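Local coordinates for DUF7790 domain-containing protein (Leptospira interrogans serogroup Icterohaemorrhagiae serovar copenhageni, PDB 6ULO), which is of unknown function but is probably a membrane-associated protein whose Rossmann-like domain belongs to the wider NADP-binding Rossmann clan, at residues Gly64-Ile78 / Leu211-Ser224. Numbering follows the deposited sequence.
Sequences GNVYVGVGSEQNLTI and LKKIGRKVGIIYFS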
ATOM      1  N   GLY A  64      -4.149   2.128  13.292  1.00 14.45           N
ATOM      2  CA  GLY A  64      -2.961   1.520  13.865  1.00 14.67           C
ATOM      3  C   GLY A  64      -2.803   0.079  13.389  1.00 13.74           C
ATOM      4  O   GLY A  64      -3.251  -0.314  12.301  1.00 13.90           O
ATOM      5  N   ASN A  65      -2.145  -0.722  14.228  1.00 13.79           N
ATOM      6  CA  ASN A  65      -1.841  -2.110  13.896  1.00 12.83           C
ATOM      7  C   ASN A  65      -0.983  -2.210  12.640  1.00 11.74           C
ATOM      8  O   ASN A  65      -0.335  -1.223  12.267  1.00 12.20           O
ATOM      9  CB  ASN A  65      -3.119  -2.948  13.823  1.00 14.18           C
ATOM     10  CG  ASN A  65      -3.763  -3.097  15.200  1.00 16.15           C
ATOM     11  OD1 ASN A  65      -3.135  -3.578  16.132  1.00 17.19           O
ATOM     12  ND2 ASN A  65      -4.985  -2.658  15.334  1.00 20.28           N
ATOM     13  N   VAL A  66      -0.917  -3.379  12.009  1.00 11.65           N
ATOM     14  CA  VAL A  66      -0.008  -3.566  10.876  1.00 11.43           C
ATOM     15  C   VAL A  66      -0.693  -3.145   9.578  1.00 11.63           C
ATOM     16  O   VAL A  66      -1.906  -3.317   9.399  1.00 13.18           O
ATOM     17  CB  VAL A  66       0.522  -5.021  10.842  1.00 11.83           C
ATOM     18  CG1 VAL A  66       1.409  -5.276   9.625  1.00 13.28           C
ATOM     19  CG2 VAL A  66       1.276  -5.306  12.139  1.00 12.61           C
ATOM     20  N   TYR A  67       0.081  -2.619   8.631  1.00 10.68           N
ATOM     21  CA  TYR A  67      -0.423  -2.236   7.318  1.00 10.58           C
ATOM     22  C   TYR A  67       0.112  -3.240   6.304  1.00 10.31           C
ATOM     23  O   TYR A  67       1.314  -3.544   6.335  1.00 10.44           O
ATOM     24  CB  TYR A  67       0.125  -0.833   6.971  1.00 11.06           C
ATOM     25  CG  TYR A  67      -0.416  -0.304   5.671  1.00  9.87           C
ATOM     26  CD1 TYR A  67      -1.444   0.616   5.669  1.00 10.54           C
ATOM     27  CD2 TYR A  67       0.072  -0.742   4.450  1.00 10.36           C
ATOM     28  CE1 TYR A  67      -1.981   1.106   4.483  1.00 10.20           C
ATOM     29  CE2 TYR A  67      -0.459  -0.253   3.256  1.00 10.46           C
ATOM     30  CZ  TYR A  67      -1.492   0.672   3.297  1.00 10.00           C
ATOM     31  OH  TYR A  67      -2.041   1.160   2.134  1.00 11.00           O
ATOM     32  N   VAL A  68      -0.741  -3.732   5.384  1.00  9.99           N
ATOM     33  CA  VAL A  68      -0.305  -4.547   4.239  1.00  9.60           C
ATOM     34  C   VAL A  68      -0.871  -3.919   2.974  1.00  9.89           C
ATOM     35  O   VAL A  68      -2.072  -3.646   2.921  1.00 10.57           O
ATOM     36  CB  VAL A  68      -0.825  -5.992   4.353  1.00 10.12           C
ATOM     37  CG1 VAL A  68      -0.379  -6.811   3.142  1.00 11.53           C
ATOM     38  CG2 VAL A  68      -0.369  -6.591   5.694  1.00 11.48           C
ATOM     39  N   GLY A  69      -0.044  -3.689   1.958  1.00  9.98           N
ATOM     40  CA  GLY A  69      -0.599  -3.144   0.724  1.00 10.06           C
ATOM     41  C   GLY A  69       0.179  -3.484  -0.518  1.00  9.66           C
ATOM     42  O   GLY A  69       1.413  -3.619  -0.493  1.00 10.09           O
ATOM     43  N   VAL A  70      -0.559  -3.610  -1.630  1.00  9.60           N
ATOM     44  CA  VAL A  70       0.024  -3.665  -2.961  1.00  9.90           C
ATOM     45  C   VAL A  70       0.393  -2.247  -3.398  1.00 10.16           C
ATOM     46  O   VAL A  70      -0.103  -1.256  -2.847  1.00 10.69           O
ATOM     47  CB  VAL A  70      -0.937  -4.332  -3.971  1.00 10.99           C
ATOM     48  CG1 VAL A  70      -1.389  -5.710  -3.458  1.00 12.53           C
ATOM     49  CG2 VAL A  70      -2.125  -3.423  -4.266  1.00 11.81           C
ATOM     50  N   GLY A  71       1.253  -2.138  -4.422  1.00  9.96           N
ATOM     51  CA  GLY A  71       1.542  -0.807  -4.939  1.00 10.52           C
ATOM     52  C   GLY A  71       2.653  -0.069  -4.235  1.00 10.50           C
ATOM     53  O   GLY A  71       3.571  -0.682  -3.683  1.00 10.53           O
ATOM     54  N   SER A  72       2.607   1.254  -4.258  1.00 10.25           N
ATOM     55  CA  SER A  72       3.789   2.062  -3.992  0.86 11.19           C
ATOM     56  C   SER A  72       3.553   3.143  -2.940  1.00 10.57           C
ATOM     57  O   SER A  72       3.070   2.856  -1.844  1.00 10.86           O
ATOM     58  CB  SER A  72       4.272   2.610  -5.338  0.86 13.02           C
ATOM     59  OG  SER A  72       4.494   1.510  -6.197  0.86 14.02           O
ATOM     60  N   GLU A  73       3.879   4.412  -3.266  1.00 10.41           N
ATOM     61  CA  GLU A  73       3.875   5.464  -2.250  1.00 10.15           C
ATOM     62  C   GLU A  73       2.512   5.757  -1.648  1.00  9.54           C
ATOM     63  O   GLU A  73       2.447   6.283  -0.523  1.00  9.97           O
ATOM     64  CB  GLU A  73       4.473   6.785  -2.791  1.00 10.30           C
ATOM     65  CG  GLU A  73       5.983   6.702  -2.958  1.00 10.64           C
ATOM     66  CD  GLU A  73       6.427   7.882  -3.777  1.00 11.44           C
ATOM     67  OE1 GLU A  73       6.380   7.778  -5.032  1.00 13.60           O
ATOM     68  OE2 GLU A  73       6.769   8.923  -3.189  1.00 11.79           O
ATOM     69  N   GLN A  74       1.422   5.430  -2.348  1.00  9.67           N
ATOM     70  CA  GLN A  74       0.108   5.698  -1.768  1.00  9.51           C
ATOM     71  C   GLN A  74      -0.089   4.937  -0.462  1.00  9.89           C
ATOM     72  O   GLN A  74      -0.863   5.357   0.403  1.00 10.97           O
ATOM     73  CB  GLN A  74      -1.022   5.408  -2.758  1.00 10.76           C
ATOM     74  CG  GLN A  74      -1.301   3.934  -3.021  1.00 10.90           C
ATOM     75  CD  GLN A  74      -0.507   3.344  -4.150  1.00 10.39           C
ATOM     76  OE1 GLN A  74       0.691   3.578  -4.287  1.00 11.75           O
ATOM     77  NE2 GLN A  74      -1.153   2.511  -4.964  1.00 11.71           N
ATOM     78  N   ASN A  75       0.613   3.805  -0.292  1.00  9.40           N
ATOM     79  CA  ASN A  75       0.546   3.057   0.960  1.00  9.63           C
ATOM     80  C   ASN A  75       1.127   3.847   2.119  1.00 10.81           C
ATOM     81  O   ASN A  75       0.662   3.708   3.254  1.00 10.88           O
ATOM     82  CB  ASN A  75       1.313   1.754   0.803  1.00  9.63           C
ATOM     83  CG  ASN A  75       0.601   0.823  -0.165  1.00  9.43           C
ATOM     84  OD1 ASN A  75      -0.458   0.282   0.152  1.00 10.31           O
ATOM     85  ND2 ASN A  75       1.175   0.628  -1.341  1.00 11.14           N
ATOM     86  N   LEU A  76       2.179   4.620   1.855  1.00 10.41           N
ATOM     87  CA  LEU A  76       2.769   5.442   2.906  1.00  9.96           C
ATOM     88  C   LEU A  76       1.808   6.559   3.301  1.00 10.19           C
ATOM     89  O   LEU A  76       1.691   6.904   4.482  1.00 11.15           O
ATOM     90  CB  LEU A  76       4.131   5.971   2.455  1.00  9.39           C
ATOM     91  CG  LEU A  76       5.074   4.861   1.984  1.00 10.49           C
ATOM     92  CD1 LEU A  76       6.396   5.470   1.572  1.00 12.26           C
ATOM     93  CD2 LEU A  76       5.333   3.787   3.025  1.00 11.60           C
ATOM     94  N   THR A  77       1.087   7.131   2.323  1.00  9.98           N
ATOM     95  CA  THR A  77       0.055   8.104   2.658  1.00 10.41           C
ATOM     96  C   THR A  77      -0.967   7.505   3.616  1.00 10.13           C
ATOM     97  O   THR A  77      -1.281   8.103   4.664  1.00 10.87           O
ATOM     98  CB  THR A  77      -0.616   8.587   1.383  1.00 10.97           C
ATOM     99  OG1 THR A  77       0.374   9.287   0.627  1.00 12.05           O
ATOM    100  CG2 THR A  77      -1.796   9.520   1.667  1.00 12.09           C
ATOM    101  N   ILE A  78      -1.508   6.327   3.275  1.00 10.52           N
ATOM    102  CA  ILE A  78      -2.589   5.788   4.089  1.00 10.83           C
ATOM    103  C   ILE A  78      -2.056   5.351   5.451  1.00 10.36           C
ATOM    104  O   ILE A  78      -2.700   5.565   6.490  1.00 11.27           O
ATOM    105  CB  ILE A  78      -3.271   4.630   3.346  1.00 10.77           C
ATOM    106  CG1 ILE A  78      -3.825   5.088   1.993  1.00 11.49           C
ATOM    107  CG2 ILE A  78      -4.333   3.988   4.207  1.00 12.01           C
ATOM    108  CD1 ILE A  78      -4.328   3.933   1.091  1.00 11.94           C
ATOM    109  N   LEU A 211       2.564 -12.643  11.719  1.00 13.03           N
ATOM    110  CA  LEU A 211       1.891 -11.753  12.657  1.00 13.31           C
ATOM    111  C   LEU A 211       1.300 -12.532  13.821  1.00 13.22           C
ATOM    112  O   LEU A 211       1.393 -12.090  14.975  1.00 14.39           O
ATOM    113  CB  LEU A 211       0.811 -10.957  11.933  1.00 13.57           C
ATOM    114  CG  LEU A 211       1.370  -9.951  10.921  1.00 14.79           C
ATOM    115  CD1 LEU A 211       0.263  -9.073  10.335  1.00 15.65           C
ATOM    116  CD2 LEU A 211       2.466  -9.050  11.524  1.00 15.89           C
ATOM    117  N   LYS A 212       0.717 -13.708  13.551  1.00 14.19           N
ATOM    118  CA  LYS A 212       0.240 -14.560  14.645  1.00 15.98           C
ATOM    119  C   LYS A 212       1.371 -14.930  15.606  1.00 17.00           C
ATOM    120  O   LYS A 212       1.199 -14.907  16.837  1.00 18.29           O
ATOM    121  CB  LYS A 212      -0.455 -15.799  14.082  1.00 15.16           C
ATOM    122  CG  LYS A 212      -1.863 -15.448  13.589  1.00 14.50           C
ATOM    123  CD  LYS A 212      -2.480 -16.576  12.802  1.00 15.35           C
ATOM    124  CE  LYS A 212      -3.925 -16.290  12.501  1.00 16.06           C
ATOM    125  NZ  LYS A 212      -4.582 -17.364  11.705  1.00 16.88           N
ATOM    126  N   LYS A 213       2.548 -15.247  15.062  1.00 16.94           N
ATOM    127  CA  LYS A 213       3.659 -15.665  15.906  1.00 19.06           C
ATOM    128  C   LYS A 213       4.099 -14.541  16.830  1.00 19.96           C
ATOM    129  O   LYS A 213       4.480 -14.788  17.977  1.00 20.72           O
ATOM    130  CB  LYS A 213       4.823 -16.166  15.037  1.00 20.46           C
ATOM    131  CG  LYS A 213       6.052 -16.636  15.822  1.00 23.69           C
ATOM    132  CD  LYS A 213       5.699 -17.731  16.832  1.00 27.19           C
ATOM    133  CE  LYS A 213       6.950 -18.431  17.385  1.00 29.92           C
ATOM    134  NZ  LYS A 213       6.680 -19.236  18.614  1.00 31.66           N
ATOM    135  N   ILE A 214       4.060 -13.291  16.359  1.00 19.37           N
ATOM    136  CA  ILE A 214       4.499 -12.175  17.193  1.00 19.96           C
ATOM    137  C   ILE A 214       3.352 -11.506  17.935  1.00 19.65           C
ATOM    138  O   ILE A 214       3.575 -10.495  18.607  1.00 20.03           O
ATOM    139  CB  ILE A 214       5.303 -11.137  16.390  1.00 20.67           C
ATOM    140  CG1 ILE A 214       4.430 -10.446  15.336  1.00 20.81           C
ATOM    141  CG2 ILE A 214       6.531 -11.811  15.769  1.00 21.92           C
ATOM    142  CD1 ILE A 214       5.120  -9.269  14.618  1.00 21.37           C
ATOM    143  N   GLY A 215       2.138 -12.032  17.834  1.00 18.35           N
ATOM    144  CA  GLY A 215       1.015 -11.490  18.570  1.00 17.22           C
ATOM    145  C   GLY A 215       0.496 -10.158  18.085  1.00 17.04           C
ATOM    146  O   GLY A 215      -0.040  -9.394  18.896  1.00 20.14           O
ATOM    147  N   ARG A 216       0.590  -9.881  16.788  1.00 15.55           N
ATOM    148  CA  ARG A 216       0.099  -8.627  16.239  0.52 14.88           C
ATOM    149  C   ARG A 216      -0.998  -8.881  15.215  1.00 14.17           C
ATOM    150  O   ARG A 216      -1.310 -10.028  14.850  1.00 14.64           O
ATOM    151  CB  ARG A 216       1.250  -7.790  15.671  0.52 15.79           C
ATOM    152  CG  ARG A 216       2.106  -7.321  16.798  0.52 17.08           C
ATOM    153  CD  ARG A 216       3.244  -6.482  16.379  0.52 17.54           C
ATOM    154  NE  ARG A 216       4.044  -6.189  17.565  0.52 18.07           N
ATOM    155  CZ  ARG A 216       3.917  -5.087  18.301  0.52 18.94           C
ATOM    156  NH1 ARG A 216       3.032  -4.157  17.950  0.52 19.50           N
ATOM    157  NH2 ARG A 216       4.688  -4.901  19.377  0.52 20.33           N
ATOM    158  N   LYS A 217      -1.621  -7.789  14.767  1.00 13.37           N
ATOM    159  CA  LYS A 217      -2.825  -7.863  13.948  1.00 13.08           C
ATOM    160  C   LYS A 217      -2.709  -6.907  12.775  1.00 12.03           C
ATOM    161  O   LYS A 217      -2.040  -5.874  12.874  1.00 12.97           O
ATOM    162  CB  LYS A 217      -4.060  -7.417  14.763  1.00 16.07           C
ATOM    163  CG  LYS A 217      -4.309  -8.341  15.971  1.00 20.28           C
ATOM    164  CD  LYS A 217      -5.569  -7.982  16.753  1.00 24.40           C
ATOM    165  CE  LYS A 217      -5.936  -9.082  17.769  1.00 28.09           C
ATOM    166  NZ  LYS A 217      -6.661 -10.216  17.081  1.00 31.04           N
ATOM    167  N   VAL A 218      -3.406  -7.247  11.676  1.00 12.12           N
ATOM    168  CA  VAL A 218      -3.523  -6.330  10.542  1.00 12.51           C
ATOM    169  C   VAL A 218      -4.572  -5.279  10.866  1.00 12.77           C
ATOM    170  O   VAL A 218      -5.688  -5.615  11.284  1.00 14.53           O
ATOM    171  CB  VAL A 218      -3.899  -7.090   9.257  1.00 13.00           C
ATOM    172  CG1 VAL A 218      -4.115  -6.114   8.090  1.00 13.13           C
ATOM    173  CG2 VAL A 218      -2.852  -8.108   8.914  1.00 13.98           C
ATOM    174  N   GLY A 219      -4.209  -4.001  10.660  1.00 11.52           N
ATOM    175  CA  GLY A 219      -5.160  -2.911  10.730  1.00 12.12           C
ATOM    176  C   GLY A 219      -5.751  -2.467   9.413  1.00 11.46           C
ATOM    177  O   GLY A 219      -6.925  -2.058   9.350  1.00 12.41           O
ATOM    178  N   ILE A 220      -4.945  -2.530   8.356  1.00 10.68           N
ATOM    179  CA  ILE A 220      -5.399  -2.155   7.020  1.00 11.57           C
ATOM    180  C   ILE A 220      -4.759  -3.100   6.020  1.00 10.16           C
ATOM    181  O   ILE A 220      -3.549  -3.357   6.092  1.00 10.78           O
ATOM    182  CB  ILE A 220      -4.979  -0.711   6.657  1.00 11.73           C
ATOM    183  CG1 ILE A 220      -5.673   0.327   7.551  1.00 14.56           C
ATOM    184  CG2 ILE A 220      -5.296  -0.432   5.150  1.00 13.33           C
ATOM    185  CD1 ILE A 220      -5.220   1.730   7.321  1.00 15.72           C
ATOM    186  N   ILE A 221      -5.555  -3.594   5.071  1.00 10.54           N
ATOM    187  CA  ILE A 221      -5.012  -4.215   3.874  1.00 10.85           C
ATOM    188  C   ILE A 221      -5.517  -3.448   2.657  1.00  9.85           C
ATOM    189  O   ILE A 221      -6.731  -3.238   2.503  1.00 11.14           O
ATOM    190  CB  ILE A 221      -5.262  -5.740   3.814  1.00 10.81           C
ATOM    191  CG1 ILE A 221      -4.499  -6.338   2.640  1.00 11.78           C
ATOM    192  CG2 ILE A 221      -6.760  -6.094   3.788  1.00 12.05           C
ATOM    193  CD1 ILE A 221      -4.333  -7.839   2.740  1.00 12.75           C
ATOM    194  N   TYR A 222      -4.592  -2.974   1.819  1.00 10.15           N
ATOM    195  CA  TYR A 222      -4.915  -2.160   0.650  1.00  9.92           C
ATOM    196  C   TYR A 222      -4.682  -2.972  -0.618  1.00  9.84           C
ATOM    197  O   TYR A 222      -3.579  -3.489  -0.843  1.00 10.40           O
ATOM    198  CB  TYR A 222      -4.046  -0.894   0.656  1.00  9.63           C
ATOM    199  CG  TYR A 222      -4.045  -0.122  -0.667  1.00 10.11           C
ATOM    200  CD1 TYR A 222      -5.088   0.771  -1.003  1.00 10.31           C
ATOM    201  CD2 TYR A 222      -3.014  -0.280  -1.576  1.00 11.06           C
ATOM    202  CE1 TYR A 222      -5.051   1.482  -2.202  1.00 11.06           C
ATOM    203  CE2 TYR A 222      -2.979   0.450  -2.767  1.00  9.69           C
ATOM    204  CZ  TYR A 222      -4.006   1.320  -3.072  1.00 10.88           C
ATOM    205  OH  TYR A 222      -3.957   1.994  -4.257  1.00 11.97           O
ATOM    206  N   PHE A 223      -5.721  -3.086  -1.441  1.00 10.34           N
ATOM    207  CA  PHE A 223      -5.685  -3.837  -2.688  1.00 10.36           C
ATOM    208  C   PHE A 223      -5.646  -2.971  -3.931  1.00 11.08           C
ATOM    209  O   PHE A 223      -5.635  -3.522  -5.023  1.00 11.72           O
ATOM    210  CB  PHE A 223      -6.895  -4.756  -2.810  1.00 10.75           C
ATOM    211  CG  PHE A 223      -6.967  -5.818  -1.742  1.00 11.41           C
ATOM    212  CD1 PHE A 223      -5.889  -6.668  -1.485  1.00 11.72           C
ATOM    213  CD2 PHE A 223      -8.137  -5.985  -0.986  1.00 12.30           C
ATOM    214  CE1 PHE A 223      -5.997  -7.682  -0.512  1.00 13.09           C
ATOM    215  CE2 PHE A 223      -8.238  -6.996  -0.023  1.00 13.05           C
ATOM    216  CZ  PHE A 223      -7.177  -7.830   0.206  1.00 12.41           C
ATOM    217  N   SER A 224      -5.725  -1.638  -3.813  1.00 10.57           N
ATOM    218  CA  SER A 224      -5.953  -0.810  -4.995  1.00 10.33           C
ATOM    219  C   SER A 224      -7.163  -1.369  -5.728  1.00 11.31           C
ATOM    220  O   SER A 224      -8.104  -1.800  -5.066  1.00 11.80           O
ATOM    221  CB  SER A 224      -4.662  -0.699  -5.823  1.00 11.01           C
ATOM    222  OG  SER A 224      -4.851   0.175  -6.932  1.00 12.84           O
TER
HETATM  223  O   HOH W   1      -1.061  -5.304  16.251  1.00 16.65           O
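Tyr222 packs against Gln74, Asn75 and Ile78 of helix 74-82. With CG anti to the backbone N (chi1 166°), the ring runs beside Tyr67, pointing the same way, and CB sits 3.2 Å from Tyr67 OH. CG is equally far from Tyr67 OH and Asn75 OD1. On one flank CD2 approaches Asn75 OD1 at 3.1 Å, the amide standing nearly perpendicular to the ring, while Val70 O faces the ring edge in plane, near CD2 and CE2. On the other flank CD1 and CE1 pack against Ile78 CD1. CE2 and CZ pass near Gln74 NE2, with Gln74 CG also close to CZ. At the tip, Gln74 NE2 donates an almost straight bond to Tyr222 OH (2.9 Å, 170°), with the hydroxyl oxygen in the plane of the Gln74 amide; the same hydroxyl is hydrogen-bonded to Glu50.

The two strands are adjacent inner strands of the five-stranded parallel part of the mixed sheet, in the order 3-2-1-4-5, as in Rossmann-like folds. Asn75 braces the turn from strand 66-69 into the helix: OD1 accepts from Tyr67 OH (2.7 Å), and ND2 donates to both Val70 O and Ser72 O.

Hydrogen bonds from Val68 N to Ile220 O (2.9 Å) and from Tyr222 N to Val68 O build the parallel ladder. Earlier, a beta bulge between Val66 and Tyr67 shifts the register by one, and Val66 O takes a short bond from Gly219 N (2.7 Å) and a weak one from Ile220 N. The side chain of Val66 meets Leu211 tip to tip, methyl to methyl, and a water links Asn65 OD1 (2.7 Å) to Lys217 N, just after the Schellman motif at Gly215.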